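Local coordinates for activator of Hsp90 ATPase homologue 1/2-like C-terminal domain-containing protein (Nitrosomonas europaea, PDB 1XFS) that is of unknown function but belongs to the AHA1 family, and probably has the helix-grip fold of the Bet v 1-like proteins, whose cavity often binds hydrophobic ligands, at residues Ala8-Leu12 with Asn136-Arg141; Leu14-Val20 with Ile157-Glu161; Val22-Trp26 with Val80-Leu86; Thr30-Leu35 with Cys49-Leu53; Ser74-Leu78 with Ser90-Tyr96. All blocks are in the same frame, centred on the assembly; numbering follows the deposited sequence.

Contact 1: residues Ala8-Leu12 with Asn136-Arg141; sequences AELDL and NTPGQR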
# COMPACT_ATOMS: atom_id res chain seq x y z
N ALA A 8 -0.34 -10.47 -17.50
CA ALA A 8 -0.72 -9.86 -18.76
C ALA A 8 -2.17 -9.37 -18.77
O ALA A 8 -2.55 -8.53 -19.59
CB ALA A 8 -0.51 -10.84 -19.91
N GLU A 9 -2.97 -9.89 -17.86
CA GLU A 9 -4.37 -9.50 -17.78
C GLU A 9 -4.60 -8.22 -16.99
O GLU A 9 -5.55 -7.49 -17.24
CB GLU A 9 -5.19 -10.64 -17.16
CG GLU A 9 -5.32 -11.86 -18.05
CD GLU A 9 -6.24 -11.60 -19.23
OE1 GLU A 9 -6.02 -12.19 -20.30
OE2 GLU A 9 -7.19 -10.81 -19.08
N LEU A 10 -3.70 -7.93 -16.05
CA LEU A 10 -3.85 -6.75 -15.20
C LEU A 10 -2.73 -5.73 -15.25
O LEU A 10 -2.91 -4.60 -14.80
CB LEU A 10 -4.01 -7.20 -13.75
CG LEU A 10 -5.04 -8.30 -13.49
CD1 LEU A 10 -4.93 -8.80 -12.06
CD2 LEU A 10 -6.43 -7.75 -13.78
N ASP A 11 -1.58 -6.10 -15.80
CA ASP A 11 -0.44 -5.18 -15.82
C ASP A 11 0.03 -4.71 -17.18
O ASP A 11 -0.10 -5.41 -18.18
CB ASP A 11 0.74 -5.84 -15.10
CG ASP A 11 0.36 -6.39 -13.74
OD1 ASP A 11 -0.47 -5.74 -13.06
OD2 ASP A 11 0.89 -7.44 -13.35
N LEU A 12 0.58 -3.50 -17.19
CA LEU A 12 1.14 -2.92 -18.41
C LEU A 12 2.59 -2.59 -18.08
O LEU A 12 2.88 -2.02 -17.02
CB LEU A 12 0.37 -1.66 -18.81
CG LEU A 12 -1.09 -1.88 -19.24
CD1 LEU A 12 -1.74 -0.54 -19.55
CD2 LEU A 12 -1.14 -2.80 -20.46
N ASN A 136 -6.37 -3.34 -10.96
CA ASN A 136 -7.18 -4.27 -10.18
C ASN A 136 -8.01 -5.24 -11.00
O ASN A 136 -8.35 -6.32 -10.52
CB ASN A 136 -8.07 -3.49 -9.18
CG ASN A 136 -8.88 -2.38 -9.84
OD1 ASN A 136 -9.21 -1.38 -9.19
ND2 ASN A 136 -9.23 -2.55 -11.11
N THR A 137 -8.32 -4.88 -12.24
CA THR A 137 -9.14 -5.72 -13.10
C THR A 137 -8.72 -5.59 -14.56
O THR A 137 -8.08 -4.61 -14.95
CB THR A 137 -10.62 -5.33 -13.01
OG1 THR A 137 -10.76 -3.95 -13.37
CG2 THR A 137 -11.14 -5.53 -11.60
N PRO A 138 -9.08 -6.58 -15.40
CA PRO A 138 -8.72 -6.52 -16.82
C PRO A 138 -9.34 -5.30 -17.49
O PRO A 138 -8.72 -4.68 -18.36
CB PRO A 138 -9.29 -7.83 -17.37
CG PRO A 138 -9.21 -8.76 -16.19
CD PRO A 138 -9.70 -7.87 -15.07
N GLY A 139 -10.56 -4.96 -17.08
CA GLY A 139 -11.25 -3.81 -17.64
C GLY A 139 -10.51 -2.51 -17.41
O GLY A 139 -10.49 -1.62 -18.26
N GLN A 140 -9.90 -2.40 -16.23
CA GLN A 140 -9.14 -1.21 -15.88
C GLN A 140 -7.83 -1.19 -16.68
O GLN A 140 -7.40 -0.14 -17.13
CB GLN A 140 -8.85 -1.19 -14.38
CG GLN A 140 -10.04 -0.73 -13.53
CD GLN A 140 -9.88 0.70 -13.03
OE1 GLN A 140 -9.07 0.98 -12.14
NE2 GLN A 140 -10.65 1.62 -13.62
N ARG A 141 -7.23 -2.36 -16.86
CA ARG A 141 -5.98 -2.46 -17.63
C ARG A 141 -6.27 -2.03 -19.06
O ARG A 141 -5.54 -1.23 -19.65
CB ARG A 141 -5.46 -3.90 -17.64
CG ARG A 141 -4.06 -4.04 -18.22
CD ARG A 141 -3.91 -5.31 -19.06
NE ARG A 141 -4.57 -5.17 -20.36
CZ ARG A 141 -5.63 -5.86 -20.74
NH1 ARG A 141 -6.16 -5.66 -21.95
NH2 ARG A 141 -6.18 -6.77 -19.94
O HOH W 1 -7.97 -9.17 -20.80
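Arg141 makes the one direct hydrogen bond between Ala8-Leu12 and Asn136-Arg141. Its NH2 donates to the backbone Glu9 O at 2.9 Å. Water 1 adds a second link: it donates to Glu9 OE2 (2.5 Å) and accepts from Arg141 NH2 (3.1 Å). The two charged groups themselves stay beyond salt-bridge range, with Glu9 OE2 and Arg141 NH2 4.3 Å apart; Arg141 NE pairs instead with Glu145. Asp11 forms a salt bridge with Arg97 of the second subunit. Glu9 O also receives a CA-H...O contact from Pro138 CA at 3.3 Å. Thr137 is the N-cap of the helix, and its OG1 accepts a weak bond from Gln140 N (3.4 Å). Leu10 CD2 packs against Pro138 CD at 3.5 Å, and Leu12 CG meets Arg141 CG at 3.8 Å. The contact thus joins the start of edge strand 11-18 to the first turn of helix 138-145. Strand 127-134 pairs with strand 11-18 alongside.

Contact 2: residues Leu14-Val20 with Ile157-Glu161; sequences LKRELAV and ITQLE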
# COMPACT_ATOMS: atom_id res chain seq x y z
N LEU A 14 6.65 -1.18 -19.45
CA LEU A 14 7.41 -0.35 -20.37
C LEU A 14 8.89 -0.42 -20.01
O LEU A 14 9.26 -0.18 -18.86
CB LEU A 14 6.92 1.10 -20.29
CG LEU A 14 7.57 2.13 -21.22
CD1 LEU A 14 7.32 1.76 -22.67
CD2 LEU A 14 7.00 3.51 -20.92
N LYS A 15 9.74 -0.75 -20.97
CA LYS A 15 11.17 -0.83 -20.71
C LYS A 15 11.92 0.14 -21.62
O LYS A 15 11.67 0.18 -22.83
CB LYS A 15 11.69 -2.25 -20.94
CG LYS A 15 13.14 -2.46 -20.48
CD LYS A 15 13.62 -3.89 -20.69
CE LYS A 15 13.80 -4.21 -22.17
NZ LYS A 15 14.83 -3.33 -22.79
N ARG A 16 12.84 0.91 -21.05
CA ARG A 16 13.60 1.88 -21.81
C ARG A 16 15.05 1.95 -21.35
O ARG A 16 15.37 1.59 -20.22
CB ARG A 16 12.95 3.27 -21.69
CG ARG A 16 11.59 3.39 -22.36
CD ARG A 16 11.74 3.53 -23.87
NE ARG A 16 12.37 4.80 -24.20
CZ ARG A 16 11.72 5.97 -24.25
NH1 ARG A 16 10.42 6.01 -24.01
NH2 ARG A 16 12.38 7.08 -24.52
N GLU A 17 15.93 2.41 -22.24
CA GLU A 17 17.34 2.56 -21.91
C GLU A 17 17.67 4.04 -21.97
O GLU A 17 17.50 4.67 -23.01
CB GLU A 17 18.21 1.80 -22.92
CG GLU A 17 17.92 0.30 -23.01
CD GLU A 17 18.41 -0.47 -21.80
OE1 GLU A 17 18.13 -1.69 -21.72
OE2 GLU A 17 19.08 0.12 -20.93
N LEU A 18 18.14 4.61 -20.86
CA LEU A 18 18.49 6.03 -20.83
C LEU A 18 20.00 6.20 -20.70
O LEU A 18 20.64 5.53 -19.89
CB LEU A 18 17.81 6.74 -19.65
CG LEU A 18 16.29 6.84 -19.65
CD1 LEU A 18 15.69 5.50 -19.24
CD2 LEU A 18 15.85 7.92 -18.68
N ALA A 19 20.56 7.09 -21.51
CA ALA A 19 22.00 7.35 -21.49
C ALA A 19 22.34 8.35 -20.39
O ALA A 19 22.95 9.39 -20.64
CB ALA A 19 22.46 7.87 -22.84
N VAL A 20 21.95 8.00 -19.17
CA VAL A 20 22.17 8.82 -17.99
C VAL A 20 22.45 7.88 -16.83
O VAL A 20 21.90 6.78 -16.76
CB VAL A 20 20.90 9.66 -17.68
CG1 VAL A 20 21.05 10.37 -16.35
CG2 VAL A 20 20.66 10.66 -18.80
N ILE A 157 9.10 9.31 -20.40
CA ILE A 157 10.46 8.83 -20.23
C ILE A 157 11.40 9.59 -21.16
O ILE A 157 12.53 9.89 -20.80
CB ILE A 157 10.56 7.31 -20.53
CG1 ILE A 157 9.56 6.55 -19.67
CG2 ILE A 157 11.97 6.81 -20.25
CD1 ILE A 157 9.67 6.83 -18.18
N THR A 158 10.92 9.92 -22.36
CA THR A 158 11.74 10.67 -23.31
C THR A 158 12.01 12.07 -22.75
O THR A 158 13.12 12.59 -22.86
CB THR A 158 11.05 10.77 -24.68
OG1 THR A 158 10.93 9.46 -25.25
CG2 THR A 158 11.84 11.66 -25.63
N GLN A 159 11.00 12.66 -22.13
CA GLN A 159 11.14 13.99 -21.53
C GLN A 159 12.11 13.93 -20.36
O GLN A 159 12.87 14.86 -20.12
CB GLN A 159 9.77 14.50 -21.06
CG GLN A 159 8.81 14.72 -22.21
CD GLN A 159 7.41 15.11 -21.76
OE1 GLN A 159 6.55 15.42 -22.59
NE2 GLN A 159 7.17 15.09 -20.46
N LEU A 160 12.07 12.82 -19.63
CA LEU A 160 12.96 12.64 -18.48
C LEU A 160 14.42 12.61 -18.93
O LEU A 160 15.26 13.35 -18.40
CB LEU A 160 12.63 11.33 -17.76
CG LEU A 160 13.57 10.92 -16.62
CD1 LEU A 160 13.64 12.02 -15.57
CD2 LEU A 160 13.07 9.62 -15.99
N GLU A 161 14.72 11.77 -19.91
CA GLU A 161 16.09 11.66 -20.40
C GLU A 161 16.58 13.00 -20.93
O GLU A 161 17.73 13.38 -20.71
CB GLU A 161 16.17 10.60 -21.50
CG GLU A 161 17.60 10.19 -21.84
CD GLU A 161 17.68 9.17 -22.95
OE1 GLU A 161 18.78 8.65 -23.21
OE2 GLU A 161 16.63 8.90 -23.58
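This contact fits the helix-grip arrangement of the Bet v 1-like fold, in which the long C-terminal helix lies against a curved antiparallel sheet. Here the first, outermost strand, 11-18, meets helix 149-167. The short segments run nearly parallel, at 14°, with their axes 9.6 Å apart at closest approach. Leu14, Arg16 and Leu18 all direct their CA-to-CB bonds toward the helix, as expected for every second residue of a strand. Ile157 sits between the two leucines: its CG1 is 4.2 Å from Leu14 CD2, and its CG2 is 4.1 Å from Leu18 CD1. Leu18 CD2 also reaches Leu160 CD2, at 4.2 Å. Tyr129 of the adjacent strand 127-134 touches both Leu18 and Ile157.

Arg16 borders this apolar patch. One face of its guanidinium covers Ile157 CB, which is 3.7 Å from Arg16 NH1. Arg16 NH2 donates to Thr158 OG1 at 2.9 Å, while NH1 bonds to Gly154 O one turn earlier in the helix. The strand then ends in an inverse gamma turn centred on Ala19, with a weak bond from Val20 N to Leu18 O. The extended Glu161 side chain reaches this turn. Its OE1 accepts from the backbone Ala19 N at 2.9 Å, with a nearly straight angle of 174°.

Contact 3: residues Val22-Trp26 with Val80-Leu86; sequences VNLVW and VTDEKRL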
# COMPACT_ATOMS: atom_id res chain seq x y z
N VAL A 22 22.49 6.14 -13.10
CA VAL A 22 21.40 5.79 -12.20
C VAL A 22 21.14 6.80 -11.09
O VAL A 22 19.99 7.00 -10.69
CB VAL A 22 21.62 4.39 -11.57
CG1 VAL A 22 22.79 4.43 -10.58
CG2 VAL A 22 20.35 3.93 -10.87
N ASN A 23 22.20 7.43 -10.59
CA ASN A 23 22.03 8.41 -9.52
C ASN A 23 21.19 9.59 -10.01
O ASN A 23 20.33 10.09 -9.28
CB ASN A 23 23.40 8.89 -9.01
CG ASN A 23 24.19 9.66 -10.05
OD1 ASN A 23 24.44 9.16 -11.15
ND2 ASN A 23 24.59 10.88 -9.71
N LEU A 24 21.43 10.02 -11.25
CA LEU A 24 20.67 11.14 -11.80
C LEU A 24 19.23 10.76 -12.10
O LEU A 24 18.31 11.53 -11.83
CB LEU A 24 21.33 11.65 -13.08
CG LEU A 24 22.67 12.36 -12.90
CD1 LEU A 24 23.16 12.84 -14.26
CD2 LEU A 24 22.54 13.53 -11.93
N VAL A 25 19.03 9.56 -12.65
CA VAL A 25 17.69 9.09 -12.96
C VAL A 25 16.88 9.03 -11.68
O VAL A 25 15.72 9.45 -11.64
CB VAL A 25 17.73 7.69 -13.61
CG1 VAL A 25 16.31 7.16 -13.81
CG2 VAL A 25 18.45 7.76 -14.95
N TRP A 26 17.50 8.54 -10.61
CA TRP A 26 16.81 8.45 -9.34
C TRP A 26 16.35 9.82 -8.87
O TRP A 26 15.24 9.97 -8.38
CB TRP A 26 17.71 7.81 -8.28
CG TRP A 26 17.02 7.64 -6.96
CD1 TRP A 26 17.22 8.37 -5.82
CD2 TRP A 26 16.01 6.67 -6.63
NE1 TRP A 26 16.41 7.91 -4.80
CE2 TRP A 26 15.66 6.87 -5.28
CE3 TRP A 26 15.37 5.66 -7.35
CZ2 TRP A 26 14.69 6.09 -4.63
CZ3 TRP A 26 14.41 4.87 -6.70
CH2 TRP A 26 14.08 5.09 -5.35
N VAL A 80 10.78 2.44 -1.17
CA VAL A 80 11.78 3.39 -1.62
C VAL A 80 13.13 2.74 -1.40
O VAL A 80 13.68 2.78 -0.29
CB VAL A 80 11.73 4.72 -0.83
CG1 VAL A 80 12.76 5.70 -1.38
CG2 VAL A 80 10.33 5.33 -0.91
N THR A 81 13.65 2.10 -2.44
CA THR A 81 14.95 1.44 -2.36
C THR A 81 15.84 2.29 -3.25
O THR A 81 15.79 2.20 -4.47
CB THR A 81 14.82 -0.02 -2.83
OG1 THR A 81 13.83 -0.69 -2.03
CG2 THR A 81 16.14 -0.76 -2.68
N ASP A 82 16.65 3.13 -2.61
CA ASP A 82 17.51 4.07 -3.31
C ASP A 82 18.20 3.57 -4.58
O ASP A 82 18.89 2.55 -4.58
CB ASP A 82 18.54 4.66 -2.33
CG ASP A 82 17.90 5.60 -1.30
OD1 ASP A 82 16.70 5.94 -1.45
OD2 ASP A 82 18.59 6.00 -0.34
N GLU A 83 17.97 4.32 -5.67
CA GLU A 83 18.52 4.05 -6.99
C GLU A 83 18.26 2.64 -7.51
O GLU A 83 18.97 2.15 -8.38
CB GLU A 83 20.02 4.38 -6.99
CG GLU A 83 20.28 5.83 -6.61
CD GLU A 83 21.75 6.22 -6.57
OE1 GLU A 83 22.06 7.31 -6.04
OE2 GLU A 83 22.59 5.45 -7.08
N LYS A 84 17.21 2.02 -6.99
CA LYS A 84 16.89 0.65 -7.39
C LYS A 84 15.41 0.42 -7.67
O LYS A 84 15.05 -0.02 -8.76
CB LYS A 84 17.36 -0.30 -6.28
CG LYS A 84 16.92 -1.75 -6.45
CD LYS A 84 17.47 -2.36 -7.72
CE LYS A 84 16.96 -3.79 -7.89
NZ LYS A 84 17.28 -4.64 -6.70
N ARG A 85 14.57 0.72 -6.69
CA ARG A 85 13.14 0.50 -6.87
C ARG A 85 12.26 1.52 -6.17
O ARG A 85 12.47 1.86 -5.01
CB ARG A 85 12.77 -0.91 -6.38
CG ARG A 85 11.34 -1.32 -6.71
CD ARG A 85 10.96 -2.68 -6.14
NE ARG A 85 11.70 -3.78 -6.75
CZ ARG A 85 12.80 -4.32 -6.23
NH1 ARG A 85 13.31 -3.86 -5.09
NH2 ARG A 85 13.41 -5.32 -6.85
N LEU A 86 11.27 2.02 -6.90
CA LEU A 86 10.33 2.99 -6.37
C LEU A 86 8.93 2.46 -6.66
O LEU A 86 8.62 2.10 -7.79
CB LEU A 86 10.51 4.34 -7.05
CG LEU A 86 9.67 5.48 -6.49
CD1 LEU A 86 10.04 5.74 -5.02
CD2 LEU A 86 9.92 6.74 -7.32
O HOH W 2 20.52 9.76 -6.54
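The segment Val80-Leu86 is the turn of a beta hairpin between strands 70-81 and 85-89 of the main antiparallel sheet. Helix 22-30 packs against it, chiefly through Trp26. Val80 comes first: its CG1 lies at the ring edge, 3.8 Å from Trp26 CZ2. Next, Thr81 O approaches Trp26 CH2 at 3.5 Å. Lys84 N donates to Thr81 O at 2.9 Å, and Arg85 N donates to Thr81 O at 2.9 Å. Lys84 and Arg85 together face Thr81, which makes a classic beta bulge.

At Asp82 the backbone passes over a face of the indole. Asp82 CA makes a CH-pi contact, 4.1 Å from the centroid of the six-membered ring of Trp26. Glu83 follows over the ring face, its N 3.2 Å from Trp26 CD2. Its positive phi of 54° suits this tight turn. Glu83 O also meets Val22 CG2 at 3.4 Å. Lys84 adds little, but Arg85 O lies at the ring edge, 3.6 Å from Trp26 CH2. The CA-to-CB bond of Leu86 points toward the helix, with CB 4.0 Å from Trp26 CZ3. Leu120 of strand 115-122 also touches Trp26.

No direct hydrogen bond crosses between the segments. Water 2 supplies a polar link, donating to Asn23 O at 2.8 Å and to Glu83 OE1 at 2.9 Å.

Contact 4: residues Thr30-Leu35 with Cys49-Leu53; sequences TEPELL and CRVDL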
# COMPACT_ATOMS: atom_id res chain seq x y z
N THR A 30 12.39 11.25 -8.07
CA THR A 30 12.03 11.59 -6.70
C THR A 30 12.03 13.05 -6.26
O THR A 30 11.53 13.36 -5.18
CB THR A 30 12.93 10.80 -5.74
OG1 THR A 30 14.30 11.17 -5.97
CG2 THR A 30 12.78 9.31 -6.00
N GLU A 31 12.59 13.94 -7.07
CA GLU A 31 12.64 15.36 -6.70
C GLU A 31 11.55 16.16 -7.40
O GLU A 31 11.52 16.28 -8.62
CB GLU A 31 14.02 15.94 -7.03
CG GLU A 31 15.16 15.27 -6.28
CD GLU A 31 16.50 15.94 -6.53
OE1 GLU A 31 17.54 15.36 -6.12
OE2 GLU A 31 16.53 17.04 -7.11
N PRO A 32 10.63 16.75 -6.62
CA PRO A 32 9.53 17.55 -7.17
C PRO A 32 9.97 18.58 -8.22
O PRO A 32 9.35 18.70 -9.27
CB PRO A 32 8.93 18.21 -5.92
CG PRO A 32 9.14 17.16 -4.87
CD PRO A 32 10.57 16.71 -5.15
N GLU A 33 11.06 19.30 -7.94
CA GLU A 33 11.56 20.30 -8.87
C GLU A 33 11.87 19.72 -10.25
O GLU A 33 11.81 20.43 -11.26
CB GLU A 33 12.82 20.97 -8.30
CG GLU A 33 12.53 22.05 -7.26
CD GLU A 33 11.97 23.33 -7.87
OE1 GLU A 33 12.75 24.09 -8.48
OE2 GLU A 33 10.75 23.57 -7.76
N LEU A 34 12.20 18.44 -10.30
CA LEU A 34 12.50 17.76 -11.56
C LEU A 34 11.24 17.08 -12.10
O LEU A 34 10.94 17.15 -13.29
CB LEU A 34 13.60 16.71 -11.36
CG LEU A 34 14.99 17.28 -11.03
CD1 LEU A 34 15.97 16.16 -10.69
CD2 LEU A 34 15.48 18.07 -12.24
N LEU A 35 10.50 16.43 -11.20
CA LEU A 35 9.27 15.75 -11.57
C LEU A 35 8.31 16.64 -12.33
O LEU A 35 7.72 16.22 -13.33
CB LEU A 35 8.57 15.22 -10.32
CG LEU A 35 9.10 13.90 -9.75
CD1 LEU A 35 8.56 13.69 -8.34
CD2 LEU A 35 8.70 12.76 -10.66
N CYS A 49 3.50 19.84 -7.09
CA CYS A 49 4.02 18.52 -6.81
C CYS A 49 4.66 18.50 -5.43
O CYS A 49 5.57 19.29 -5.14
CB CYS A 49 5.05 18.11 -7.87
SG CYS A 49 5.80 16.48 -7.57
N ARG A 50 4.17 17.61 -4.57
CA ARG A 50 4.67 17.46 -3.21
C ARG A 50 5.10 16.01 -3.04
O ARG A 50 4.37 15.09 -3.41
CB ARG A 50 3.57 17.78 -2.19
CG ARG A 50 3.07 19.22 -2.20
CD ARG A 50 4.06 20.16 -1.54
NE ARG A 50 4.27 19.84 -0.13
CZ ARG A 50 5.07 20.52 0.68
NH1 ARG A 50 5.75 21.57 0.22
NH2 ARG A 50 5.21 20.15 1.95
N VAL A 51 6.30 15.81 -2.50
CA VAL A 51 6.84 14.47 -2.29
C VAL A 51 7.43 14.27 -0.89
O VAL A 51 8.28 15.04 -0.46
CB VAL A 51 7.96 14.17 -3.34
CG1 VAL A 51 8.73 12.91 -2.93
CG2 VAL A 51 7.34 13.99 -4.72
N ASP A 52 6.95 13.24 -0.19
CA ASP A 52 7.48 12.87 1.13
C ASP A 52 8.01 11.47 0.79
O ASP A 52 7.26 10.49 0.84
CB ASP A 52 6.36 12.80 2.19
CG ASP A 52 6.88 12.40 3.57
OD1 ASP A 52 6.05 12.20 4.48
OD2 ASP A 52 8.11 12.31 3.76
N LEU A 53 9.29 11.40 0.44
CA LEU A 53 9.92 10.15 -0.01
C LEU A 53 10.26 9.12 1.06
O LEU A 53 11.40 9.01 1.51
CB LEU A 53 11.18 10.49 -0.82
CG LEU A 53 11.75 9.39 -1.72
CD1 LEU A 53 10.79 9.10 -2.86
CD2 LEU A 53 13.09 9.84 -2.27
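Pro32 is a prominent bump of this contact. Its ring projects from the start of the single-turn helix 32-35 and fits against Cys49 and Val51, two residues apart on the strand. Pro32 CB lies 3.6 Å from Cys49 O and 3.9 Å from Cys49 SG, while Pro32 CG reaches Val51 CB at 3.6 Å. Leu35, at the other end of the helix, also fits against this pair. Its CD1 is 4.0 Å from Cys49 SG and 3.8 Å from Val51 CG2. Val51 in turn projects into the hollow bounded by Thr30, Pro32 and Leu35. Its CG1 lies 3.6 Å from Thr30 O.

In the Bet v 1-like fold, two short helices follow the first strand and lead to the second strand of the sheet. Helices 22-30 and 32-35 fit that place here. Strand 45-51 is an edge strand of the sheet, and it packs against helix 32-35 and the end of helix 22-30. Cys49 and Val51 direct their CA-to-CB bonds toward the helix, whereas Arg50 between them points away. Leu53, just past the strand, also points toward Thr30-Leu35. Its CD2 fits against Thr30 CB at 3.6 Å, and Phe77, Val80 and Leu86 of the sheet also pack on Leu53. No hydrogen bond crosses the interface. Thr30 OG1 bonds back to Trp26 O, within its own helix.

Contact 5: residues Ser74-Leu78 with Ser90-Tyr96; sequences SGCFL and SALVKNY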
# COMPACT_ATOMS: atom_id res chain seq x y z
N SER A 74 -3.48 12.24 -5.63
CA SER A 74 -2.90 11.93 -4.33
C SER A 74 -2.57 10.45 -4.27
O SER A 74 -3.43 9.59 -4.50
CB SER A 74 -3.89 12.30 -3.22
OG SER A 74 -3.34 12.03 -1.94
N GLY A 75 -1.31 10.15 -3.96
CA GLY A 75 -0.88 8.77 -3.88
C GLY A 75 -0.03 8.54 -2.65
O GLY A 75 0.18 9.45 -1.85
N CYS A 76 0.46 7.32 -2.50
CA CYS A 76 1.27 6.94 -1.34
C CYS A 76 2.47 6.09 -1.76
O CYS A 76 2.32 5.17 -2.56
CB CYS A 76 0.39 6.13 -0.37
SG CYS A 76 1.13 5.68 1.20
N PHE A 77 3.65 6.39 -1.24
CA PHE A 77 4.83 5.58 -1.56
C PHE A 77 4.75 4.28 -0.75
O PHE A 77 4.34 4.29 0.41
CB PHE A 77 6.12 6.34 -1.24
CG PHE A 77 6.43 7.44 -2.21
CD1 PHE A 77 6.78 7.16 -3.53
CD2 PHE A 77 6.33 8.77 -1.82
CE1 PHE A 77 7.02 8.19 -4.46
CE2 PHE A 77 6.56 9.82 -2.73
CZ PHE A 77 6.90 9.52 -4.05
N LEU A 78 5.14 3.17 -1.36
CA LEU A 78 5.10 1.88 -0.69
C LEU A 78 6.49 1.31 -0.46
O LEU A 78 6.73 0.59 0.51
CB LEU A 78 4.27 0.89 -1.50
CG LEU A 78 2.84 1.34 -1.77
CD1 LEU A 78 2.15 0.30 -2.66
CD2 LEU A 78 2.07 1.49 -0.45
N SER A 90 -2.05 4.71 -6.12
CA SER A 90 -3.10 5.71 -6.01
C SER A 90 -4.28 5.10 -5.27
O SER A 90 -5.29 5.75 -5.06
CB SER A 90 -3.51 6.23 -7.40
OG SER A 90 -4.01 5.21 -8.23
N ALA A 91 -4.13 3.84 -4.84
CA ALA A 91 -5.19 3.14 -4.11
C ALA A 91 -5.14 3.59 -2.65
O ALA A 91 -6.10 3.39 -1.89
CB ALA A 91 -4.99 1.64 -4.19
N LEU A 92 -4.02 4.19 -2.26
CA LEU A 92 -3.84 4.68 -0.90
C LEU A 92 -3.31 6.11 -0.95
O LEU A 92 -2.69 6.52 -1.93
CB LEU A 92 -2.82 3.82 -0.15
CG LEU A 92 -3.06 2.32 0.00
CD1 LEU A 92 -1.90 1.70 0.78
CD2 LEU A 92 -4.37 2.08 0.75
N VAL A 93 -3.55 6.86 0.12
CA VAL A 93 -3.06 8.23 0.21
C VAL A 93 -2.10 8.30 1.41
O VAL A 93 -1.64 7.27 1.90
CB VAL A 93 -4.22 9.26 0.35
CG1 VAL A 93 -5.05 9.29 -0.93
CG2 VAL A 93 -5.10 8.93 1.55
N LYS A 94 -1.80 9.51 1.87
CA LYS A 94 -0.87 9.68 2.98
C LYS A 94 -1.12 8.74 4.16
O LYS A 94 -2.26 8.48 4.54
CB LYS A 94 -0.90 11.14 3.46
CG LYS A 94 0.07 11.44 4.60
CD LYS A 94 0.02 12.91 4.99
CE LYS A 94 0.99 13.22 6.13
NZ LYS A 94 0.90 14.64 6.58
N ASN A 95 -0.02 8.24 4.72
CA ASN A 95 -0.05 7.34 5.88
C ASN A 95 -0.79 6.02 5.61
O ASN A 95 -1.29 5.38 6.54
CB ASN A 95 -0.68 8.06 7.08
CG ASN A 95 0.19 9.21 7.59
OD1 ASN A 95 -0.32 10.22 8.07
ND2 ASN A 95 1.50 9.05 7.49
N TYR A 96 -0.84 5.62 4.34
CA TYR A 96 -1.47 4.36 3.91
C TYR A 96 -2.99 4.32 4.03
O TYR A 96 -3.59 3.24 4.07
CB TYR A 96 -0.91 3.18 4.71
CG TYR A 96 0.59 2.98 4.64
CD1 TYR A 96 1.22 2.70 3.43
CD2 TYR A 96 1.36 2.97 5.80
CE1 TYR A 96 2.59 2.41 3.38
CE2 TYR A 96 2.72 2.68 5.77
CZ TYR A 96 3.33 2.40 4.55
OH TYR A 96 4.67 2.10 4.51
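The unusual feature here is a sulfur-aromatic contact. Cys76 SG lies 4.6 Å from the centroid of the Tyr96 ring, in an oblique approach 47° off the ring normal. Its nearest ring atom is Tyr96 CD1, at 3.7 Å. Leu78 CD2 meets the edge of the same ring, 4.0 Å from Tyr96 CE1, and also packs on Leu92 CD1 at 4.2 Å. Cys76 CB touches Leu92 CB at 4.0 Å and comes within 3.3 Å of Val93 O.

The backbones approach closely without a hydrogen bond between them. Cys76 N and Leu92 O are 3.3 Å apart, but the angle is poor. Gly75 CA gives a CA-H...O contact to Leu92 O at 3.5 Å. At the far end, Ser74 OG lies 3.4 Å from Val93 CG1.

The contact also lies at the dimer interface: Tyr96 and Leu92 pack on Leu78 and Ala91 of the second subunit. Ser90-Tyr96 leaves the end of strand 85-89 and bends back across strand 70-81. The Phe77 ring meets that of Phe59 of strand 58-64, with the planes about 15° apart. Cys76 and Leu78 are joined by backbone hydrogen bonds to Thr89 and Ile87 of strand 85-89.

Overall arrangement
All five contacts reach the same antiparallel sheet. Contacts 1 and 2 share strand 11-18 but lie 24 Å apart, centre to centre. They pack it against helices 138-145 and 149-167, which follow each other in the chain. Contacts 3, 4 and 5 form a touching group. Val80 CG1 of contact 3 is 3.8 Å from Leu53 CG of contact 4. Phe77 CD2 of contact 5 is 3.3 Å from Asp52 O, and Phe77 CD1 is 3.9 Å from Leu86 CD1. Contact 2 joins this group through Val20 CG1 and Val25 CG2, 3.9 Å apart. Contacts 1 and 5 both touch the second subunit, although their centres are 20 Å apart. Contacts 1 and 4 lie on opposite sides of the chain's centre, 27 Å between centres.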